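Local coordinates for putative 4-amino-4-deoxychorismate lyase (Thermus thermophilus, PDB 2ZGI), which binds pyridoxal 5'-phosphate and is probably a lyase of the class-IV aminotransferase family, putatively acting on 4-amino-4-deoxychorismate, at residues V24-R29 against E39-R44; R46-A51 against A123-G128; L79-T84 against S92-Y97; G182-K187 against A216-G221. One frame throughout, in Å; residues are numbered along the deposited sequence.

Contact 1 (V24-R29 against E39-R44); sequences VFTTLR and EEHLAR. With PLP (pyridoxal-5'-phosphate), chain P.
The imidazole of His-41 carries Leu-28 over one face and Thr-26 at its edge, while the guanidinium of Arg-44 meets Thr-26 and the phosphate of PLP along its rim. Both flat groups stand on helix 38-51, which packs against strand 24-31 in the N-terminal alpha/beta part of this class-IV aminotransferase fold; the two segments run antiparallel at 172°, 8.7 Å between axes. Leu-28 CG lies 3.7 Å from the centroid of the His-41 ring and 14° off its normal, a CH-pi contact that seats the imidazole on the strand. The rotation of the ring is fixed by ND1 of His-41, hydrogen-bonded to Thr-26 OG1 at 2.8 Å. That hydroxyl is gripped twice, because Arg-44 NH2 donates to Thr-26 OG1, also at 2.8 Å. Thr-26 acts as a second-shell residue, steadying an arginine that binds the cofactor. The chain of Arg-44 starts extended and bends at chi3 (73°), which brings NH1 within 2.6 Å of PLP O3P; NH2 adds a weak bond to that oxygen. A water joins strand, arginine and cofactor, accepting weakly from Arg-44 NH2 and donating to Thr-27 O and, at 2.8 Å, to PLP O2P.

Contact 2 (R46-A51 against A123-G128); sequences RRHALA and ARYKTG. With PLP (pyridoxal-5'-phosphate), chain P; SO4 (sulfate ion), chain O.
Tyr-125 and His-48 meet as a T-shaped pair, the edge of the phenol ring turned toward the face of the imidazole. Their planes stand at 83° and their centroids are 5.3 Å apart, with Tyr-125 CD1 closest to His-48 CD2 at 3.5 Å. Tyr-125 CA also sits over the imidazole face, 3.9 Å from the centroid of the His-48 ring, so backbone and side chain of the tyrosine cover the histidine together. The imidazole gets there because its CG is anti to the carbonyl carbon (chi1 -71°), swinging the ring from the helix toward the loop. One turn later Ala-51 CB rests on Tyr-125 CE1 at 3.5 Å and adds an apolar contact beside the aromatic pair. The polar edge of His-48 is used differently: NE2 donates to O4 of a bound sulfate at 2.7 Å. Arg-47 NE gives the same ion, probably from the crystallisation liquor, a nearly straight bond to O3 of 2.7 Å. An alanine at His-48 removes the ring under Tyr-125 and the NE2 donor to the sulfate, and would probably loosen the loop's fit on the helix. That loop matters to the active site, since Lys-126 NZ is covalently linked to PLP C4A at 1.8 Å, longer than a C=N bond but consistent with the internal aldimine of PLP enzymes. The contact sits at the C-terminal end of helix 38-51: Val-24 of strand 24-31 touches His-48, Phe-25 pairs with Lys-126 through the backbone, and the loop leads on to helix 131-142, with Thr-127 packed on Leu-131 of the second subunit.

Contact 3 (L79-T84 against S92-Y97); sequences LRLRFT and SEARPY
Strands 78-86 and 89-96 form an antiparallel beta hairpin whose short segments run at 161°, their axes 4.6 Å apart. Arg-80 with Arg-95 and Arg-82 with Glu-93 are the hydrogen-bonded pairs; Leu-79 with Pro-96, Leu-81 with Ala-94 and Phe-83 with Ser-92 are non-hydrogen-bonded. Arg-80 N donates to Arg-95 O at 2.8 Å, nearly along the C=O axis, whereas Arg-82 N approaches Glu-93 O from above the carbonyl plane at 2.9 Å. One face of the sheet is largely apolar and backed by helix 59-72: Leu-81 CD2 presses on Ala-94 CB at a tight 3.4 Å, and Phe-83 lies beside Ser-92, whose OG bonds to Asp-65. The other face is charged. Arg-80 and Arg-95 lie side by side, their guanidinium groups stacked flat with planes 14° apart and centres 4.0 Å apart. Arg-95 takes the crowded first torsion (chi1 77°), which lays its flat group over Arg-80 CD. An alanine at Arg-80 takes away the surface on which the Arg-95 guanidinium is stacked, and would probably leave that side chain less ordered. Next along, Arg-82 NE donates to Thr-84 OG1 at 2.7 Å, and its salt bridge to Glu-93 is long. A water bridges the pair, donating to Arg-82 O and, at 2.7 Å, to Glu-93 OE1, while accepting from Thr-84 OG1. Tyr-19 of the second subunit makes a cation-pi contact with Arg-82, and the sheet runs on into that subunit. Two like charges stacked this closely suggest that dispersion and solvent screening probably offset the repulsion, perhaps eased by the nearby Glu-93 carboxylate.

Contact 4 (G182-K187 against A216-G221); sequences GITREK and AGSGVG. With PLP (pyridoxal-5'-phosphate), chain P.
Thr-184, in the first turn of helix 183-194, is the wedge of the tightly packed part. Its CG2, anti to the backbone N, lies 3.8 Å from Ala-216 CB and 3.6 Å from Gly-221 O, and its OG1 stands over the peptide that follows Gly-217. These are packing contacts; what joins the two segments polarly is the phosphate of PLP. Thr-184 donates to PLP O1P from both N and OG1, the hydroxyl at 2.9 Å, while Ser-218 reaches PLP O2P with its N and, at 2.7 Å, its OG. Ile-183 N adds a fairly straight bond to PLP O3P (161°). On the looser side a water lies between the backbones of Arg-185 and Ala-216: it accepts from Arg-185 N at 2.9 Å, donates to PLP O1P at 2.5 Å and bonds only weakly to Ala-216 O. Beyond Ser-218 the chain turns back through exposed Gly-219 and ends in a classic beta bulge, Val-220 and Gly-221 both facing Gly-217, whose O accepts from both N atoms. At its backbone angles (77°/-124°) a CB on Gly-221 would collide with the preceding carbonyl oxygen, so only glycine fits, and a side chain at Gly-182 would crowd PLP O4P. With Gly-182 as N-cap, the helix start points N-H groups at the phosphate and its dipole would probably stabilise the charge: the phosphate-binding cup of a class-IV PLP site.

How the contacts relate
From the N terminus, contact 1 closes a loop of nine residues, bringing strand 24-31 and helix 38-51 together. Contact 2 opens further along the same helix and spans 71 residues to the loop ahead of helix 131-142; contact 3, the hairpin, closes seven residues nested inside that span. Contact 4 follows in series, closing twenty-eight residues and joining helix 183-194 to the end of strand 212-217. No two contacts cross. Strand 24-31 pairs with strand 78-86, so contacts 1 and 3 share a sheet. Helix residue Glu-40 bridges to Lys-187, and Tyr-97 OH, just past the hairpin, bonds to Gly-219 O, tying contacts 1 and 3 to contact 4. Contacts 1, 2 and 4 converge on PLP.

Contact 1 (V24-R29 against E39-R44)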
# COMPACT_ATOMS: atom_id res chain seq x y z
N VAL D 24 -5.55 -10.50 25.86
CA VAL D 24 -6.86 -10.33 25.25
C VAL D 24 -7.77 -9.78 26.31
O VAL D 24 -7.48 -9.90 27.52
CB VAL D 24 -7.40 -11.67 24.61
CG1 VAL D 24 -6.49 -12.12 23.53
CG2 VAL D 24 -7.51 -12.78 25.67
N PHE D 25 -8.85 -9.13 25.89
CA PHE D 25 -9.71 -8.47 26.84
C PHE D 25 -11.11 -8.35 26.29
O PHE D 25 -11.34 -8.63 25.10
CB PHE D 25 -9.11 -7.09 27.24
CG PHE D 25 -9.24 -6.02 26.16
CD1 PHE D 25 -10.29 -5.09 26.21
CD2 PHE D 25 -8.33 -5.94 25.10
CE1 PHE D 25 -10.42 -4.10 25.22
CE2 PHE D 25 -8.46 -4.96 24.10
CZ PHE D 25 -9.49 -4.04 24.15
N THR D 26 -12.04 -7.97 27.16
CA THR D 26 -13.35 -7.59 26.71
C THR D 26 -13.90 -6.52 27.65
O THR D 26 -13.51 -6.44 28.82
CB THR D 26 -14.30 -8.81 26.60
OG1 THR D 26 -15.45 -8.44 25.84
CG2 THR D 26 -14.75 -9.31 28.02
N THR D 27 -14.79 -5.67 27.13
CA THR D 27 -15.34 -4.60 27.94
C THR D 27 -16.87 -4.67 27.88
O THR D 27 -17.47 -4.78 26.80
CB THR D 27 -14.82 -3.21 27.53
OG1 THR D 27 -15.43 -2.80 26.31
CG2 THR D 27 -13.36 -3.23 27.32
N LEU D 28 -17.49 -4.63 29.06
CA LEU D 28 -18.93 -4.84 29.21
C LEU D 28 -19.56 -3.62 29.84
O LEU D 28 -18.88 -2.82 30.50
CB LEU D 28 -19.23 -6.00 30.17
CG LEU D 28 -18.64 -7.38 29.95
CD1 LEU D 28 -17.29 -7.43 30.61
CD2 LEU D 28 -19.61 -8.44 30.52
N ARG D 29 -20.88 -3.51 29.65
CA ARG D 29 -21.68 -2.51 30.36
C ARG D 29 -22.58 -3.24 31.33
O ARG D 29 -23.14 -4.28 30.98
CB ARG D 29 -22.51 -1.69 29.37
CG ARG D 29 -23.04 -0.42 30.01
CD ARG D 29 -23.66 0.52 29.01
NE ARG D 29 -24.97 0.09 28.51
CZ ARG D 29 -25.18 -0.38 27.29
NH1 ARG D 29 -24.16 -0.50 26.45
NH2 ARG D 29 -26.42 -0.74 26.91
N GLU D 39 -22.62 -13.88 29.17
CA GLU D 39 -22.32 -15.15 28.51
C GLU D 39 -21.51 -14.96 27.23
O GLU D 39 -20.52 -15.63 27.02
CB GLU D 39 -23.61 -15.88 28.17
CG GLU D 39 -23.36 -17.32 27.72
CD GLU D 39 -24.59 -18.21 27.82
OE1 GLU D 39 -25.71 -17.74 27.48
OE2 GLU D 39 -24.43 -19.38 28.24
N GLU D 40 -21.95 -14.04 26.38
CA GLU D 40 -21.26 -13.78 25.11
C GLU D 40 -19.85 -13.23 25.31
O GLU D 40 -18.93 -13.62 24.59
CB GLU D 40 -22.09 -12.81 24.25
CG GLU D 40 -23.37 -13.45 23.64
CD GLU D 40 -24.61 -13.30 24.53
OE1 GLU D 40 -24.50 -12.87 25.70
OE2 GLU D 40 -25.71 -13.64 24.04
N HIS D 41 -19.68 -12.36 26.32
CA HIS D 41 -18.35 -11.77 26.59
C HIS D 41 -17.40 -12.83 27.11
O HIS D 41 -16.22 -12.89 26.71
CB HIS D 41 -18.47 -10.61 27.59
CG HIS D 41 -18.98 -9.35 26.99
ND1 HIS D 41 -18.17 -8.47 26.32
CD2 HIS D 41 -20.23 -8.83 26.94
CE1 HIS D 41 -18.89 -7.44 25.89
NE2 HIS D 41 -20.15 -7.65 26.25
N LEU D 42 -17.89 -13.70 27.99
CA LEU D 42 -16.98 -14.74 28.52
C LEU D 42 -16.63 -15.80 27.47
O LEU D 42 -15.52 -16.29 27.43
CB LEU D 42 -17.52 -15.36 29.81
CG LEU D 42 -17.67 -14.35 30.97
CD1 LEU D 42 -18.25 -15.02 32.25
CD2 LEU D 42 -16.35 -13.63 31.28
N ALA D 43 -17.61 -16.13 26.63
CA ALA D 43 -17.40 -17.02 25.48
C ALA D 43 -16.35 -16.43 24.52
O ALA D 43 -15.39 -17.10 24.16
CB ALA D 43 -18.70 -17.24 24.75
N ARG D 44 -16.54 -15.18 24.13
CA ARG D 44 -15.56 -14.54 23.24
C ARG D 44 -14.16 -14.48 23.85
O ARG D 44 -13.17 -14.80 23.18
CB ARG D 44 -16.00 -13.14 22.84
CG ARG D 44 -15.02 -12.49 21.83
CD ARG D 44 -15.56 -11.20 21.24
NE ARG D 44 -15.50 -10.14 22.23
CZ ARG D 44 -15.96 -8.91 22.06
NH1 ARG D 44 -16.54 -8.56 20.89
NH2 ARG D 44 -15.87 -8.04 23.06
N1 PLP P . -14.08 -2.65 17.28
C2 PLP P . -12.97 -2.78 18.03
C2A PLP P . -11.63 -2.54 17.40
C3 PLP P . -13.07 -3.10 19.39
O3 PLP P . -11.92 -3.21 20.11
C4 PLP P . -14.34 -3.33 19.94
C4A PLP P . -14.55 -3.73 21.38
C5 PLP P . -15.47 -3.22 19.13
C6 PLP P . -15.29 -2.88 17.79
C5A PLP P . -16.87 -3.42 19.65
O4P PLP P . -17.17 -4.74 20.11
P PLP P . -18.35 -5.08 21.14
O1P PLP P . -19.65 -4.72 20.47
O2P PLP P . -18.17 -4.25 22.39
O3P PLP P . -18.08 -6.53 21.33
O HOH W 1 -16.44 -5.31 24.31
O HOH W 2 -21.88 -5.68 27.61

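Contact 2 (R46-A51 against A123-G128)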
# COMPACT_ATOMS: atom_id res chain seq x y z
N ARG D 46 -12.72 -16.29 26.20
CA ARG D 46 -12.09 -17.62 26.14
C ARG D 46 -11.63 -17.97 24.72
O ARG D 46 -10.56 -18.55 24.56
CB ARG D 46 -13.06 -18.71 26.64
CG ARG D 46 -12.54 -20.14 26.56
CD ARG D 46 -13.57 -21.07 27.21
NE ARG D 46 -12.93 -22.32 27.60
CZ ARG D 46 -12.75 -23.37 26.79
NH1 ARG D 46 -13.19 -23.35 25.53
NH2 ARG D 46 -12.13 -24.46 27.26
N ARG D 47 -12.44 -17.65 23.71
CA ARG D 47 -12.11 -17.96 22.31
C ARG D 47 -10.86 -17.19 21.87
O ARG D 47 -9.95 -17.75 21.27
CB ARG D 47 -13.27 -17.60 21.38
CG ARG D 47 -14.35 -18.70 21.23
CD ARG D 47 -15.25 -18.45 20.04
NE ARG D 47 -15.93 -17.15 20.08
CZ ARG D 47 -17.12 -16.96 20.64
NH1 ARG D 47 -17.77 -17.98 21.20
NH2 ARG D 47 -17.68 -15.75 20.62
N HIS D 48 -10.83 -15.91 22.19
CA HIS D 48 -9.70 -15.06 21.87
C HIS D 48 -8.41 -15.50 22.58
O HIS D 48 -7.35 -15.63 21.94
CB HIS D 48 -10.08 -13.60 22.14
CG HIS D 48 -11.07 -13.07 21.14
ND1 HIS D 48 -11.45 -11.75 21.08
CD2 HIS D 48 -11.72 -13.70 20.14
CE1 HIS D 48 -12.31 -11.59 20.09
NE2 HIS D 48 -12.51 -12.76 19.51
N ALA D 49 -8.50 -15.79 23.88
CA ALA D 49 -7.37 -16.34 24.63
C ALA D 49 -6.85 -17.64 24.02
O ALA D 49 -5.66 -17.80 23.78
CB ALA D 49 -7.75 -16.54 26.14
N LEU D 50 -7.75 -18.59 23.75
CA LEU D 50 -7.28 -19.87 23.20
C LEU D 50 -6.61 -19.70 21.81
O LEU D 50 -5.61 -20.37 21.52
CB LEU D 50 -8.37 -20.96 23.23
CG LEU D 50 -9.33 -21.18 24.45
CD1 LEU D 50 -9.88 -22.61 24.57
CD2 LEU D 50 -8.84 -20.67 25.86
N ALA D 51 -7.13 -18.78 20.99
CA ALA D 51 -6.60 -18.57 19.63
C ALA D 51 -5.15 -18.05 19.67
O ALA D 51 -4.36 -18.30 18.77
CB ALA D 51 -7.50 -17.61 18.83
N ALA D 123 -6.79 -8.95 13.72
CA ALA D 123 -7.96 -8.10 13.52
C ALA D 123 -9.23 -8.70 14.11
O ALA D 123 -10.14 -7.98 14.54
CB ALA D 123 -8.17 -7.85 12.03
N ARG D 124 -9.28 -10.02 14.14
CA ARG D 124 -10.48 -10.70 14.56
C ARG D 124 -10.51 -10.85 16.08
O ARG D 124 -11.56 -11.20 16.63
CB ARG D 124 -10.59 -12.07 13.88
CG ARG D 124 -9.30 -12.89 13.98
CD ARG D 124 -9.37 -14.20 13.15
NE ARG D 124 -10.53 -14.99 13.54
CZ ARG D 124 -10.82 -16.21 13.10
NH1 ARG D 124 -10.05 -16.83 12.21
NH2 ARG D 124 -11.91 -16.81 13.55
N TYR D 125 -9.37 -10.59 16.74
CA TYR D 125 -9.24 -10.71 18.19
C TYR D 125 -9.15 -9.36 18.89
O TYR D 125 -8.64 -8.37 18.33
CB TYR D 125 -8.03 -11.59 18.53
CG TYR D 125 -8.03 -12.87 17.74
CD1 TYR D 125 -9.06 -13.82 17.90
CD2 TYR D 125 -7.04 -13.13 16.79
CE1 TYR D 125 -9.10 -15.00 17.14
CE2 TYR D 125 -7.06 -14.31 16.03
CZ TYR D 125 -8.10 -15.23 16.22
OH TYR D 125 -8.14 -16.39 15.48
N LYS D 126 -9.65 -9.33 20.13
CA LYS D 126 -9.63 -8.13 20.96
C LYS D 126 -8.38 -8.23 21.85
O LYS D 126 -8.42 -8.84 22.94
CB LYS D 126 -10.91 -8.07 21.77
CG LYS D 126 -11.40 -6.66 22.05
CD LYS D 126 -12.83 -6.66 22.50
CE LYS D 126 -13.13 -5.43 23.31
NZ LYS D 126 -13.17 -4.26 22.38
N THR D 127 -7.26 -7.69 21.34
CA THR D 127 -5.95 -7.87 21.96
C THR D 127 -5.35 -6.57 22.49
O THR D 127 -5.77 -5.48 22.13
CB THR D 127 -4.91 -8.52 20.98
OG1 THR D 127 -4.37 -7.53 20.08
CG2 THR D 127 -5.55 -9.62 20.16
N GLY D 128 -4.34 -6.73 23.35
CA GLY D 128 -3.50 -5.66 23.82
C GLY D 128 -2.63 -4.99 22.77
O GLY D 128 -1.94 -4.03 23.07
N1 PLP P . -14.08 -2.65 17.28
C2 PLP P . -12.97 -2.78 18.03
C2A PLP P . -11.63 -2.54 17.40
C3 PLP P . -13.07 -3.10 19.39
O3 PLP P . -11.92 -3.21 20.11
C4 PLP P . -14.34 -3.33 19.94
C4A PLP P . -14.55 -3.73 21.38
C5 PLP P . -15.47 -3.22 19.13
C6 PLP P . -15.29 -2.88 17.79
C5A PLP P . -16.87 -3.42 19.65
O4P PLP P . -17.17 -4.74 20.11
P PLP P . -18.35 -5.08 21.14
O1P PLP P . -19.65 -4.72 20.47
O2P PLP P . -18.17 -4.25 22.39
O3P PLP P . -18.08 -6.53 21.33
S SO4 O . -15.21 -14.11 17.89
O1 SO4 O . -14.61 -14.52 16.62
O2 SO4 O . -16.67 -14.19 17.86
O3 SO4 O . -14.73 -14.96 18.98
O4 SO4 O . -14.86 -12.70 18.10

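Contact 3 (L79-T84 against S92-Y97)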
# COMPACT_ATOMS: atom_id res chain seq x y z
N LEU D 79 -22.22 0.68 35.00
CA LEU D 79 -20.81 0.41 35.20
C LEU D 79 -20.20 0.04 33.87
O LEU D 79 -20.89 -0.52 33.01
CB LEU D 79 -20.63 -0.78 36.16
CG LEU D 79 -21.03 -0.51 37.60
CD1 LEU D 79 -21.04 -1.81 38.40
CD2 LEU D 79 -20.06 0.48 38.24
N ARG D 80 -18.93 0.37 33.70
CA ARG D 80 -18.12 -0.18 32.63
C ARG D 80 -17.18 -1.19 33.26
O ARG D 80 -16.46 -0.88 34.24
CB ARG D 80 -17.33 0.92 31.91
CG ARG D 80 -16.60 0.45 30.64
CD ARG D 80 -15.31 1.25 30.47
NE ARG D 80 -14.42 0.79 29.41
CZ ARG D 80 -13.24 0.19 29.62
NH1 ARG D 80 -12.81 -0.05 30.85
NH2 ARG D 80 -12.49 -0.18 28.58
N LEU D 81 -17.17 -2.39 32.71
CA LEU D 81 -16.37 -3.46 33.25
C LEU D 81 -15.35 -3.85 32.22
O LEU D 81 -15.59 -3.73 31.01
CB LEU D 81 -17.25 -4.69 33.56
CG LEU D 81 -18.51 -4.49 34.41
CD1 LEU D 81 -19.42 -5.73 34.34
CD2 LEU D 81 -18.03 -4.28 35.83
N ARG D 82 -14.23 -4.35 32.69
CA ARG D 82 -13.24 -4.86 31.81
C ARG D 82 -12.56 -6.10 32.36
O ARG D 82 -12.09 -6.10 33.51
CB ARG D 82 -12.22 -3.77 31.59
CG ARG D 82 -11.32 -4.02 30.44
CD ARG D 82 -10.07 -3.24 30.70
NE ARG D 82 -8.97 -4.03 30.24
CZ ARG D 82 -8.48 -3.92 29.02
NH1 ARG D 82 -9.01 -3.02 28.22
NH2 ARG D 82 -7.47 -4.69 28.65
N PHE D 83 -12.47 -7.14 31.52
CA PHE D 83 -11.87 -8.41 31.89
C PHE D 83 -10.70 -8.63 30.95
O PHE D 83 -10.88 -8.60 29.75
CB PHE D 83 -12.85 -9.59 31.70
CG PHE D 83 -14.04 -9.59 32.65
CD1 PHE D 83 -13.89 -9.34 34.01
CD2 PHE D 83 -15.30 -9.96 32.18
CE1 PHE D 83 -14.99 -9.39 34.87
CE2 PHE D 83 -16.41 -10.02 33.05
CZ PHE D 83 -16.25 -9.73 34.39
N THR D 84 -9.51 -8.85 31.49
CA THR D 84 -8.30 -8.96 30.67
C THR D 84 -7.57 -10.25 31.04
O THR D 84 -7.40 -10.55 32.23
CB THR D 84 -7.36 -7.75 30.87
OG1 THR D 84 -8.12 -6.55 30.72
CG2 THR D 84 -6.20 -7.74 29.86
N SER D 92 -9.68 -7.91 36.38
CA SER D 92 -11.10 -7.60 36.36
C SER D 92 -11.27 -6.27 37.05
O SER D 92 -10.71 -6.03 38.15
CB SER D 92 -11.92 -8.70 37.08
OG SER D 92 -11.66 -9.97 36.49
N GLU D 93 -11.98 -5.37 36.38
CA GLU D 93 -12.16 -4.01 36.91
C GLU D 93 -13.50 -3.41 36.55
O GLU D 93 -14.15 -3.82 35.58
CB GLU D 93 -11.05 -3.11 36.38
CG GLU D 93 -10.83 -3.23 34.91
CD GLU D 93 -9.57 -2.53 34.49
OE1 GLU D 93 -8.61 -3.26 34.11
OE2 GLU D 93 -9.54 -1.27 34.60
N ALA D 94 -13.92 -2.43 37.35
CA ALA D 94 -15.21 -1.79 37.19
C ALA D 94 -15.08 -0.35 37.56
O ALA D 94 -14.39 0.02 38.52
CB ALA D 94 -16.27 -2.46 38.07
N ARG D 95 -15.77 0.48 36.80
CA ARG D 95 -15.81 1.88 37.12
C ARG D 95 -17.18 2.41 36.68
O ARG D 95 -17.83 1.83 35.79
CB ARG D 95 -14.66 2.63 36.43
CG ARG D 95 -14.90 2.88 34.96
CD ARG D 95 -13.62 3.17 34.25
NE ARG D 95 -13.86 3.52 32.86
CZ ARG D 95 -12.94 3.43 31.91
NH1 ARG D 95 -11.72 2.98 32.20
NH2 ARG D 95 -13.25 3.77 30.67
N PRO D 96 -17.59 3.53 37.30
CA PRO D 96 -18.84 4.19 36.94
C PRO D 96 -18.87 4.47 35.44
O PRO D 96 -17.85 4.86 34.86
CB PRO D 96 -18.74 5.53 37.68
CG PRO D 96 -17.23 5.82 37.72
CD PRO D 96 -16.72 4.43 38.10
N TYR D 97 -20.03 4.24 34.81
CA TYR D 97 -20.23 4.51 33.39
C TYR D 97 -20.92 5.85 33.26
O TYR D 97 -21.84 6.16 34.03
CB TYR D 97 -21.08 3.38 32.77
CG TYR D 97 -21.51 3.59 31.31
CD1 TYR D 97 -20.76 3.08 30.27
CD2 TYR D 97 -22.69 4.27 31.00
CE1 TYR D 97 -21.15 3.27 28.93
CE2 TYR D 97 -23.09 4.47 29.68
CZ TYR D 97 -22.33 3.95 28.66
OH TYR D 97 -22.73 4.14 27.35
O HOH W 3 -9.30 -5.73 33.23

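Contact 4 (G182-K187 against A216-G221)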
# COMPACT_ATOMS: atom_id res chain seq x y z
N GLY D 182 -17.78 -7.92 16.80
CA GLY D 182 -18.36 -7.33 17.96
C GLY D 182 -19.62 -8.07 18.37
O GLY D 182 -20.41 -8.56 17.53
N ILE D 183 -19.80 -8.14 19.69
CA ILE D 183 -20.97 -8.74 20.29
C ILE D 183 -22.19 -7.85 20.02
O ILE D 183 -23.25 -8.37 19.67
CB ILE D 183 -20.72 -8.98 21.81
CG1 ILE D 183 -19.77 -10.17 21.97
CG2 ILE D 183 -22.03 -9.20 22.59
CD1 ILE D 183 -18.96 -10.18 23.26
N THR D 184 -22.04 -6.53 20.18
CA THR D 184 -23.16 -5.61 19.99
C THR D 184 -23.69 -5.72 18.57
O THR D 184 -24.89 -5.84 18.38
CB THR D 184 -22.81 -4.15 20.35
OG1 THR D 184 -22.22 -4.11 21.65
CG2 THR D 184 -24.05 -3.30 20.36
N ARG D 185 -22.79 -5.72 17.59
CA ARG D 185 -23.21 -5.81 16.20
C ARG D 185 -24.09 -7.04 15.93
O ARG D 185 -25.18 -6.93 15.34
CB ARG D 185 -21.99 -5.85 15.29
CG ARG D 185 -22.39 -5.71 13.84
CD ARG D 185 -21.28 -5.10 13.00
NE ARG D 185 -20.06 -5.91 13.02
CZ ARG D 185 -18.99 -5.62 12.30
NH1 ARG D 185 -19.00 -4.55 11.50
NH2 ARG D 185 -17.92 -6.41 12.36
N GLU D 186 -23.63 -8.20 16.38
CA GLU D 186 -24.43 -9.43 16.28
C GLU D 186 -25.82 -9.32 16.92
O GLU D 186 -26.81 -9.80 16.38
CB GLU D 186 -23.63 -10.61 16.83
CG GLU D 186 -22.39 -10.93 15.97
CD GLU D 186 -22.73 -11.25 14.52
OE1 GLU D 186 -23.80 -11.87 14.24
OE2 GLU D 186 -21.92 -10.85 13.64
N LYS D 187 -25.89 -8.66 18.07
CA LYS D 187 -27.15 -8.40 18.72
C LYS D 187 -27.99 -7.45 17.87
O LYS D 187 -29.19 -7.66 17.73
CB LYS D 187 -26.95 -7.83 20.13
CG LYS D 187 -26.17 -8.74 21.10
CD LYS D 187 -26.60 -10.20 21.07
CE LYS D 187 -26.12 -10.91 22.33
NZ LYS D 187 -26.98 -12.04 22.70
N ALA D 216 -21.78 0.23 16.45
CA ALA D 216 -22.23 -0.61 17.54
C ALA D 216 -21.05 -0.92 18.45
O ALA D 216 -19.97 -1.19 17.97
CB ALA D 216 -22.82 -1.89 17.00
N GLY D 217 -21.27 -0.91 19.77
CA GLY D 217 -20.25 -1.35 20.72
C GLY D 217 -20.80 -1.44 22.15
O GLY D 217 -21.85 -0.87 22.46
N SER D 218 -20.09 -2.16 23.00
CA SER D 218 -20.55 -2.39 24.39
C SER D 218 -20.63 -1.12 25.21
O SER D 218 -21.45 -1.04 26.13
CB SER D 218 -19.61 -3.37 25.09
OG SER D 218 -19.81 -4.64 24.52
N GLY D 219 -19.82 -0.13 24.85
CA GLY D 219 -19.79 1.16 25.51
C GLY D 219 -20.71 2.25 24.98
O GLY D 219 -20.83 3.31 25.62
N VAL D 220 -21.33 2.04 23.82
CA VAL D 220 -22.21 3.05 23.25
C VAL D 220 -23.62 2.57 22.90
O VAL D 220 -24.51 3.39 22.67
CB VAL D 220 -21.59 3.72 21.95
CG1 VAL D 220 -20.45 4.63 22.31
CG2 VAL D 220 -21.14 2.70 20.96
N GLY D 221 -23.82 1.26 22.82
CA GLY D 221 -25.04 0.74 22.21
C GLY D 221 -25.00 0.81 20.69
O GLY D 221 -24.08 0.27 20.06
N1 PLP P . -14.08 -2.65 17.28
C2 PLP P . -12.97 -2.78 18.03
C2A PLP P . -11.63 -2.54 17.40
C3 PLP P . -13.07 -3.10 19.39
O3 PLP P . -11.92 -3.21 20.11
C4 PLP P . -14.34 -3.33 19.94
C4A PLP P . -14.55 -3.73 21.38
C5 PLP P . -15.47 -3.22 19.13
C6 PLP P . -15.29 -2.88 17.79
C5A PLP P . -16.87 -3.42 19.65
O4P PLP P . -17.17 -4.74 20.11
P PLP P . -18.35 -5.08 21.14
O1P PLP P . -19.65 -4.72 20.47
O2P PLP P . -18.17 -4.25 22.39
O3P PLP P . -18.08 -6.53 21.33
O HOH W 4 -20.10 -4.63 18.02